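Local structure of inactivation-no-after-potential D protein (Drosophila melanogaster, 2QKT) at residues S42-G47 with M79-P84; D48-F53 with Y67-G72. The protein is a visual-signalling scaffold whose fifth PDZ domain, described here, probably binds partner peptides under the control of a disulfide bond. All coordinates share one frame; numbering follows the deposited sequence.

Contact 1 of 2, residues S42-G47 with M79-P84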
ATOM      1  N   SER A  42     -14.616  13.858  17.940  1.00 21.63           N
ATOM      2  CA  SER A  42     -14.659  15.297  18.180  1.00 24.00           C
ATOM      3  C   SER A  42     -13.786  16.169  17.320  1.00 24.14           C
ATOM      4  O   SER A  42     -14.132  17.330  17.080  1.00 23.16           O
ATOM      5  CB  SER A  42     -14.302  15.620  19.628  1.00 23.94           C
ATOM      6  OG  SER A  42     -15.408  15.466  20.484  1.00 32.86           O
ATOM      7  N   LYS A  43     -12.657  15.654  16.854  1.00 24.25           N
ATOM      8  CA  LYS A  43     -11.800  16.539  16.093  1.00 25.61           C
ATOM      9  C   LYS A  43     -11.326  16.069  14.723  1.00 24.37           C
ATOM     10  O   LYS A  43     -10.806  16.879  13.950  1.00 24.11           O
ATOM     11  CB  LYS A  43     -10.572  16.898  16.943  1.00 27.91           C
ATOM     12  CG  LYS A  43     -10.812  17.192  18.422  1.00 30.95           C
ATOM     13  CD  LYS A  43      -9.542  17.728  19.061  1.00 34.34           C
ATOM     14  CE  LYS A  43      -9.583  17.640  20.568  1.00 36.33           C
ATOM     15  NZ  LYS A  43      -9.756  16.212  20.974  1.00 39.02           N
ATOM     16  N   LEU A  44     -11.492  14.789  14.407  1.00 22.44           N
ATOM     17  CA  LEU A  44     -11.017  14.291  13.120  1.00 21.80           C
ATOM     18  C   LEU A  44     -12.070  13.985  12.066  1.00 20.93           C
ATOM     19  O   LEU A  44     -13.175  13.519  12.365  1.00 19.56           O
ATOM     20  CB  LEU A  44     -10.146  13.053  13.323  1.00 20.45           C
ATOM     21  CG  LEU A  44      -8.810  13.295  14.029  1.00 22.33           C
ATOM     22  CD1 LEU A  44      -8.179  11.953  14.409  1.00 20.46           C
ATOM     23  CD2 LEU A  44      -7.886  14.108  13.122  1.00 20.66           C
ATOM     24  N   GLN A  45     -11.687  14.239  10.819  1.00 20.52           N
ATOM     25  CA  GLN A  45     -12.527  14.007   9.654  1.00 20.99           C
ATOM     26  C   GLN A  45     -11.702  13.464   8.498  1.00 21.05           C
ATOM     27  O   GLN A  45     -10.481  13.635   8.456  1.00 19.37           O
ATOM     28  CB  GLN A  45     -13.185  15.313   9.211  1.00 23.54           C
ATOM     29  CG  GLN A  45     -14.297  15.791  10.112  1.00 28.62           C
ATOM     30  CD  GLN A  45     -14.810  17.158   9.704  1.00 31.25           C
ATOM     31  OE1 GLN A  45     -14.601  17.604   8.578  1.00 32.80           O
ATOM     32  NE2 GLN A  45     -15.512  17.816  10.616  1.00 33.84           N
ATOM     33  N   ARG A  46     -12.381  12.808   7.561  1.00 20.03           N
ATOM     34  CA  ARG A  46     -11.720  12.270   6.385  1.00 21.23           C
ATOM     35  C   ARG A  46     -11.080  13.451   5.673  1.00 20.66           C
ATOM     36  O   ARG A  46     -11.672  14.534   5.588  1.00 20.91           O
ATOM     37  CB  ARG A  46     -12.736  11.596   5.456  1.00 21.36           C
ATOM     38  CG  ARG A  46     -13.461  10.415   6.079  1.00 23.15           C
ATOM     39  CD  ARG A  46     -14.404   9.755   5.075  1.00 26.42           C
ATOM     40  NE  ARG A  46     -15.085   8.597   5.646  1.00 28.27           N
ATOM     41  CZ  ARG A  46     -15.968   8.658   6.638  1.00 31.04           C
ATOM     42  NH1 ARG A  46     -16.300   9.830   7.174  1.00 31.75           N
ATOM     43  NH2 ARG A  46     -16.528   7.547   7.091  1.00 30.66           N
ATOM     44  N   GLY A  47      -9.862  13.258   5.183  1.00 20.16           N
ATOM     45  CA  GLY A  47      -9.187  14.340   4.491  1.00 17.88           C
ATOM     46  C   GLY A  47      -8.148  15.018   5.362  1.00 17.80           C
ATOM     47  O   GLY A  47      -7.244  15.674   4.841  1.00 16.82           O
ATOM     48  N   MET A  79      -1.046  13.387  18.167  1.00 25.32           N
ATOM     49  CA  MET A  79      -0.973  13.672  16.740  1.00 24.46           C
ATOM     50  C   MET A  79      -1.050  15.157  16.428  1.00 23.38           C
ATOM     51  O   MET A  79      -1.759  15.906  17.107  1.00 23.00           O
ATOM     52  CB  MET A  79      -2.142  13.028  15.993  1.00 24.35           C
ATOM     53  CG  MET A  79      -2.339  11.538  16.165  1.00 26.90           C
ATOM     54  SD  MET A  79      -3.909  11.057  15.375  1.00 27.50           S
ATOM     55  CE  MET A  79      -4.802  10.457  16.785  1.00 29.38           C
ATOM     56  N   GLU A  80      -0.325  15.573  15.395  1.00 21.39           N
ATOM     57  CA  GLU A  80      -0.396  16.943  14.915  1.00 22.09           C
ATOM     58  C   GLU A  80      -1.109  16.789  13.569  1.00 21.36           C
ATOM     59  O   GLU A  80      -0.732  15.947  12.743  1.00 20.13           O
ATOM     60  CB  GLU A  80       1.006  17.558  14.784  1.00 23.22           C
ATOM     61  CG  GLU A  80       1.515  18.067  16.144  1.00 24.57           C
ATOM     62  CD  GLU A  80       2.906  18.651  16.091  1.00 26.43           C
ATOM     63  OE1 GLU A  80       3.316  19.141  15.019  1.00 26.55           O
ATOM     64  OE2 GLU A  80       3.583  18.656  17.137  1.00 30.69           O
ATOM     65  N   VAL A  81      -2.151  17.587  13.363  1.00 20.19           N
ATOM     66  CA  VAL A  81      -2.969  17.478  12.164  1.00 20.51           C
ATOM     67  C   VAL A  81      -3.186  18.765  11.375  1.00 20.99           C
ATOM     68  O   VAL A  81      -3.274  19.852  11.943  1.00 20.30           O
ATOM     69  CB  VAL A  81      -4.360  16.897  12.553  1.00 21.19           C
ATOM     70  CG1 VAL A  81      -5.236  16.709  11.318  1.00 21.24           C
ATOM     71  CG2 VAL A  81      -4.174  15.572  13.295  1.00 21.51           C
ATOM     72  N   THR A  82      -3.256  18.622  10.055  1.00 19.78           N
ATOM     73  CA  THR A  82      -3.518  19.736   9.160  1.00 21.28           C
ATOM     74  C   THR A  82      -4.804  19.424   8.410  1.00 23.40           C
ATOM     75  O   THR A  82      -4.986  18.308   7.905  1.00 21.66           O
ATOM     76  CB  THR A  82      -2.389  19.947   8.133  1.00 21.93           C
ATOM     77  OG1 THR A  82      -1.233  20.483   8.791  1.00 21.23           O
ATOM     78  CG2 THR A  82      -2.843  20.893   7.031  1.00 20.50           C
ATOM     79  N   ARG A  83      -5.693  20.410   8.347  1.00 24.30           N
ATOM     80  CA  ARG A  83      -6.965  20.260   7.666  1.00 26.71           C
ATOM     81  C   ARG A  83      -7.170  21.245   6.517  1.00 28.63           C
ATOM     82  O   ARG A  83      -7.259  22.447   6.730  1.00 27.96           O
ATOM     83  CB  ARG A  83      -8.114  20.426   8.663  1.00 27.27           C
ATOM     84  CG  ARG A  83      -9.481  20.305   8.016  1.00 29.07           C
ATOM     85  CD  ARG A  83     -10.397  19.411   8.845  1.00 30.42           C
ATOM     86  NE  ARG A  83     -11.054  20.088   9.951  1.00 32.37           N
ATOM     87  CZ  ARG A  83     -11.648  19.459  10.961  1.00 31.99           C
ATOM     88  NH1 ARG A  83     -11.656  18.130  11.014  1.00 29.64           N
ATOM     89  NH2 ARG A  83     -12.267  20.161  11.893  1.00 31.24           N
ATOM     90  N   PRO A  84      -7.218  20.744   5.275  1.00 31.39           N
ATOM     91  CA  PRO A  84      -7.423  21.569   4.079  1.00 34.11           C
ATOM     92  C   PRO A  84      -8.817  22.215   4.120  1.00 36.50           C
ATOM     93  O   PRO A  84      -9.646  21.842   4.946  1.00 36.67           O
ATOM     94  CB  PRO A  84      -7.262  20.555   2.947  1.00 33.23           C
ATOM     95  CG  PRO A  84      -6.278  19.549   3.572  1.00 32.12           C
ATOM     96  CD  PRO A  84      -6.996  19.346   4.876  1.00 31.62           C
TER

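Contact 2 of 2, residues D48-F53 with Y67-G72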
ATOM      1  N   ASP A  48      -8.275  14.883   6.680  1.00 17.21           N
ATOM      2  CA  ASP A  48      -7.291  15.476   7.582  1.00 17.66           C
ATOM      3  C   ASP A  48      -5.964  14.757   7.371  1.00 18.03           C
ATOM      4  O   ASP A  48      -5.940  13.570   7.036  1.00 17.09           O
ATOM      5  CB  ASP A  48      -7.716  15.343   9.053  1.00 17.73           C
ATOM      6  CG  ASP A  48      -8.923  16.201   9.392  1.00 18.93           C
ATOM      7  OD1 ASP A  48      -9.247  17.101   8.595  1.00 18.78           O
ATOM      8  OD2 ASP A  48      -9.528  15.994  10.461  1.00 19.04           O
ATOM      9  N   ILE A  49      -4.866  15.483   7.555  1.00 16.71           N
ATOM     10  CA  ILE A  49      -3.540  14.917   7.362  1.00 16.85           C
ATOM     11  C   ILE A  49      -2.769  14.900   8.673  1.00 16.74           C
ATOM     12  O   ILE A  49      -2.577  15.942   9.300  1.00 17.53           O
ATOM     13  CB  ILE A  49      -2.726  15.753   6.358  1.00 16.46           C
ATOM     14  CG1 ILE A  49      -3.548  15.992   5.086  1.00 17.09           C
ATOM     15  CG2 ILE A  49      -1.415  15.033   6.039  1.00 14.81           C
ATOM     16  CD1 ILE A  49      -2.890  16.957   4.106  1.00 17.27           C
ATOM     17  N   ILE A  50      -2.344  13.717   9.088  1.00 17.15           N
ATOM     18  CA  ILE A  50      -1.557  13.574  10.303  1.00 17.80           C
ATOM     19  C   ILE A  50      -0.129  13.887   9.862  1.00 18.95           C
ATOM     20  O   ILE A  50       0.433  13.162   9.040  1.00 18.91           O
ATOM     21  CB  ILE A  50      -1.605  12.137  10.835  1.00 17.53           C
ATOM     22  CG1 ILE A  50      -3.043  11.760  11.188  1.00 17.09           C
ATOM     23  CG2 ILE A  50      -0.697  12.012  12.051  1.00 20.26           C
ATOM     24  CD1 ILE A  50      -3.199  10.337  11.655  1.00 16.94           C
ATOM     25  N   THR A  51       0.450  14.960  10.396  1.00 19.51           N
ATOM     26  CA  THR A  51       1.806  15.363  10.019  1.00 20.50           C
ATOM     27  C   THR A  51       2.892  14.915  10.987  1.00 21.18           C
ATOM     28  O   THR A  51       4.070  14.888  10.641  1.00 21.49           O
ATOM     29  CB  THR A  51       1.897  16.881   9.872  1.00 19.83           C
ATOM     30  OG1 THR A  51       1.476  17.498  11.098  1.00 17.99           O
ATOM     31  CG2 THR A  51       1.007  17.356   8.738  1.00 19.64           C
ATOM     32  N   LYS A  52       2.500  14.584  12.207  1.00 22.15           N
ATOM     33  CA  LYS A  52       3.456  14.118  13.196  1.00 24.16           C
ATOM     34  C   LYS A  52       2.726  13.157  14.118  1.00 24.09           C
ATOM     35  O   LYS A  52       1.575  13.400  14.511  1.00 23.83           O
ATOM     36  CB  LYS A  52       4.051  15.281  14.021  1.00 24.91           C
ATOM     37  CG  LYS A  52       5.126  14.796  15.012  1.00 26.55           C
ATOM     38  CD  LYS A  52       5.557  15.834  16.043  1.00 29.27           C
ATOM     39  CE  LYS A  52       6.469  16.897  15.484  1.00 32.67           C
ATOM     40  NZ  LYS A  52       7.716  16.889  16.307  1.00 34.01           N
ATOM     41  N   PHE A  53       3.396  12.068  14.463  1.00 23.50           N
ATOM     42  CA  PHE A  53       2.816  11.063  15.335  1.00 25.06           C
ATOM     43  C   PHE A  53       3.825  10.710  16.423  1.00 25.82           C
ATOM     44  O   PHE A  53       4.952  10.317  16.119  1.00 24.71           O
ATOM     45  CB  PHE A  53       2.475   9.807  14.528  1.00 25.30           C
ATOM     46  CG  PHE A  53       1.689   8.792  15.298  1.00 25.36           C
ATOM     47  CD1 PHE A  53       0.362   9.049  15.634  1.00 26.07           C
ATOM     48  CD2 PHE A  53       2.287   7.616  15.745  1.00 24.76           C
ATOM     49  CE1 PHE A  53      -0.365   8.152  16.408  1.00 26.24           C
ATOM     50  CE2 PHE A  53       1.571   6.704  16.524  1.00 25.52           C
ATOM     51  CZ  PHE A  53       0.238   6.974  16.860  1.00 26.50           C
ATOM     52  N   TYR A  67       0.869   2.945   6.647  1.00 17.75           N
ATOM     53  CA  TYR A  67       0.130   1.695   6.690  1.00 17.38           C
ATOM     54  C   TYR A  67       0.230   0.897   7.988  1.00 17.57           C
ATOM     55  O   TYR A  67      -0.383  -0.159   8.113  1.00 15.93           O
ATOM     56  CB  TYR A  67       0.534   0.849   5.473  1.00 17.23           C
ATOM     57  CG  TYR A  67       0.209   1.541   4.163  1.00 18.85           C
ATOM     58  CD1 TYR A  67       0.998   1.349   3.030  1.00 18.30           C
ATOM     59  CD2 TYR A  67      -0.905   2.375   4.046  1.00 17.10           C
ATOM     60  CE1 TYR A  67       0.695   1.961   1.819  1.00 18.17           C
ATOM     61  CE2 TYR A  67      -1.225   2.995   2.841  1.00 18.83           C
ATOM     62  CZ  TYR A  67      -0.419   2.783   1.728  1.00 18.37           C
ATOM     63  OH  TYR A  67      -0.740   3.383   0.527  1.00 17.44           O
ATOM     64  N   ALA A  68       1.005   1.390   8.947  1.00 17.16           N
ATOM     65  CA  ALA A  68       1.123   0.717  10.242  1.00 17.83           C
ATOM     66  C   ALA A  68       1.568   1.735  11.279  1.00 18.78           C
ATOM     67  O   ALA A  68       2.283   1.414  12.235  1.00 17.45           O
ATOM     68  CB  ALA A  68       2.120  -0.440  10.160  1.00 18.71           C
ATOM     69  N   LEU A  69       1.123   2.970  11.075  1.00 19.00           N
ATOM     70  CA  LEU A  69       1.471   4.080  11.952  1.00 19.15           C
ATOM     71  C   LEU A  69       1.129   3.858  13.419  1.00 19.06           C
ATOM     72  O   LEU A  69       1.854   4.325  14.305  1.00 18.82           O
ATOM     73  CB  LEU A  69       0.767   5.354  11.474  1.00 17.33           C
ATOM     74  CG  LEU A  69       1.188   6.632  12.198  1.00 18.55           C
ATOM     75  CD1 LEU A  69       2.650   6.929  11.878  1.00 16.58           C
ATOM     76  CD2 LEU A  69       0.305   7.792  11.752  1.00 16.96           C
ATOM     77  N   PHE A  70       0.035   3.141  13.674  1.00 19.84           N
ATOM     78  CA  PHE A  70      -0.430   2.896  15.042  1.00 21.50           C
ATOM     79  C   PHE A  70       0.008   1.593  15.702  1.00 22.42           C
ATOM     80  O   PHE A  70      -0.384   1.324  16.838  1.00 21.49           O
ATOM     81  CB  PHE A  70      -1.962   2.971  15.083  1.00 21.17           C
ATOM     82  CG  PHE A  70      -2.520   4.203  14.436  1.00 23.03           C
ATOM     83  CD1 PHE A  70      -3.444   4.099  13.399  1.00 23.54           C
ATOM     84  CD2 PHE A  70      -2.081   5.463  14.828  1.00 23.65           C
ATOM     85  CE1 PHE A  70      -3.920   5.237  12.752  1.00 22.90           C
ATOM     86  CE2 PHE A  70      -2.549   6.613  14.189  1.00 24.27           C
ATOM     87  CZ  PHE A  70      -3.469   6.501  13.145  1.00 23.67           C
ATOM     88  N   LYS A  71       0.807   0.780  15.025  1.00 23.18           N
ATOM     89  CA  LYS A  71       1.223  -0.473  15.644  1.00 25.46           C
ATOM     90  C   LYS A  71       2.195  -0.236  16.794  1.00 26.32           C
ATOM     91  O   LYS A  71       3.149   0.531  16.667  1.00 26.21           O
ATOM     92  CB  LYS A  71       1.860  -1.411  14.612  1.00 27.51           C
ATOM     93  CG  LYS A  71       2.309  -2.739  15.214  1.00 29.13           C
ATOM     94  CD  LYS A  71       2.267  -3.859  14.192  1.00 32.47           C
ATOM     95  CE  LYS A  71       2.587  -5.208  14.826  1.00 33.86           C
ATOM     96  NZ  LYS A  71       2.324  -6.328  13.876  1.00 36.31           N
ATOM     97  N   GLY A  72       1.942  -0.897  17.917  1.00 27.80           N
ATOM     98  CA  GLY A  72       2.808  -0.745  19.071  1.00 31.63           C
ATOM     99  C   GLY A  72       2.498   0.498  19.883  1.00 34.16           C
ATOM    100  O   GLY A  72       3.131   0.742  20.911  1.00 34.41           O
TER

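Contact 1 of 2, residues S42-G47 with M79-P84
Arg83 and Gln45 lay their flat groups one over the other where, in this PDZ domain, the chain leaving helix 38-43 runs past the end of its last strand, 76-83. The amide and guanidinium planes are 26° apart, and Gln45 CD sits over one face of the arginine, 3.6 Å from Arg83 NH1. Arg83 starts with CG anti to its own amide nitrogen (chi1 179°), but bends at chi2 and chi3 bring the guanidinium over to segment 42-47. Gln45, extended beyond CG, crosses it obliquely, so that CB and CG also press on NH1. A neutral amide suits this place, since it stacks on the cation without adding a second charge.

Polar groups collect at the same nitrogen. Arg83 NH1 forms a salt bridge with Asp48 OD2, which also accepts a hydrogen bond from the Gln45 backbone N. A weaker bond runs from Arg83 NH1 to Lys43 O, 3.3 Å long and bent to 123°. Because Lys43 closes the helix, its carbonyl probably adds some negative potential welcome to the cation.

Leu44, the first residue to leave helical geometry, carries the apolar half. Its CB points away from the strand, yet the branched end brings CD2 to 4.0 Å from Val81 CG2, while CD1 lies 4.4 Å from Met79 CE. Met79 and Val81, alternate residues of the strand, both direct their beta carbons toward segment 42-47; Val81 also packs on Phe4 of strand 2-9. Gly47 then turns with a positive phi, at backbone angles where a beta carbon would collide with the carbonyl oxygen of Arg46, and its own O lies 3.7 Å from Pro84 CD.

Contact 2 of 2, residues D48-F53 with Y67-G72
A type I beta turn from Ala68 to Lys71, closed by a 3.2 Å hydrogen bond from Lys71 N to Ala68 O, sets Leu69 and Phe70 against Phe53 and Ile50 of strand 49-53. Leu69 CG stands over one face of the Phe53 ring, 4.1 Å from its centroid, in a CH-pi contact. Phe70 meets the same ring in an offset edge-to-face pair with planes 70° apart; its CD2 comes to 3.4 Å from Phe53 CZ. CG anti to the backbone N (chi1 -171°) lets the Phe53 ring lie against Leu69 and Phe70.

PDZ domains usually carry their second helix in this part of the chain, but residues 67-72 form no regular helix here, and the preceding Cys66 is disulfide-bonded to Cys27. Leu69 and Phe70 also touch Leu20 and Leu18 of strand 18-23, so large apolar side chains suit both turn positions. Replacing Phe53 by an alanine takes away the face under Leu69 CG and the partner of the Phe70 edge, and is likely to open a gap between strand and turn and let the Phe70 ring shift. Ile50, beta-branched but with one longer arm, CG1-CD1, reaches the Phe70 edge with CD1, 4.1 Å from Phe70 CZ.

The centres of the two contacts lie 12 Å apart within the one PDZ domain, joined by the pairing of strands 49-53 and 76-83 in the antiparallel sheet. Backbone bonds from Thr51 N to Glu80 O and from Ile49 N to Thr82 O, both probable, tie them directly. A classic beta bulge interrupts this pairing, with Thr51 and Lys52 both facing Glu80. Along the chain, segment 42-47 runs straight into 48-53, then 67-72 follows, and 79-84 comes last, so contact 2 is nested inside the loop closed by contact 1. The sheet thus connects the end of helix 38-43 with the turn next to the disulfide-linked Cys66.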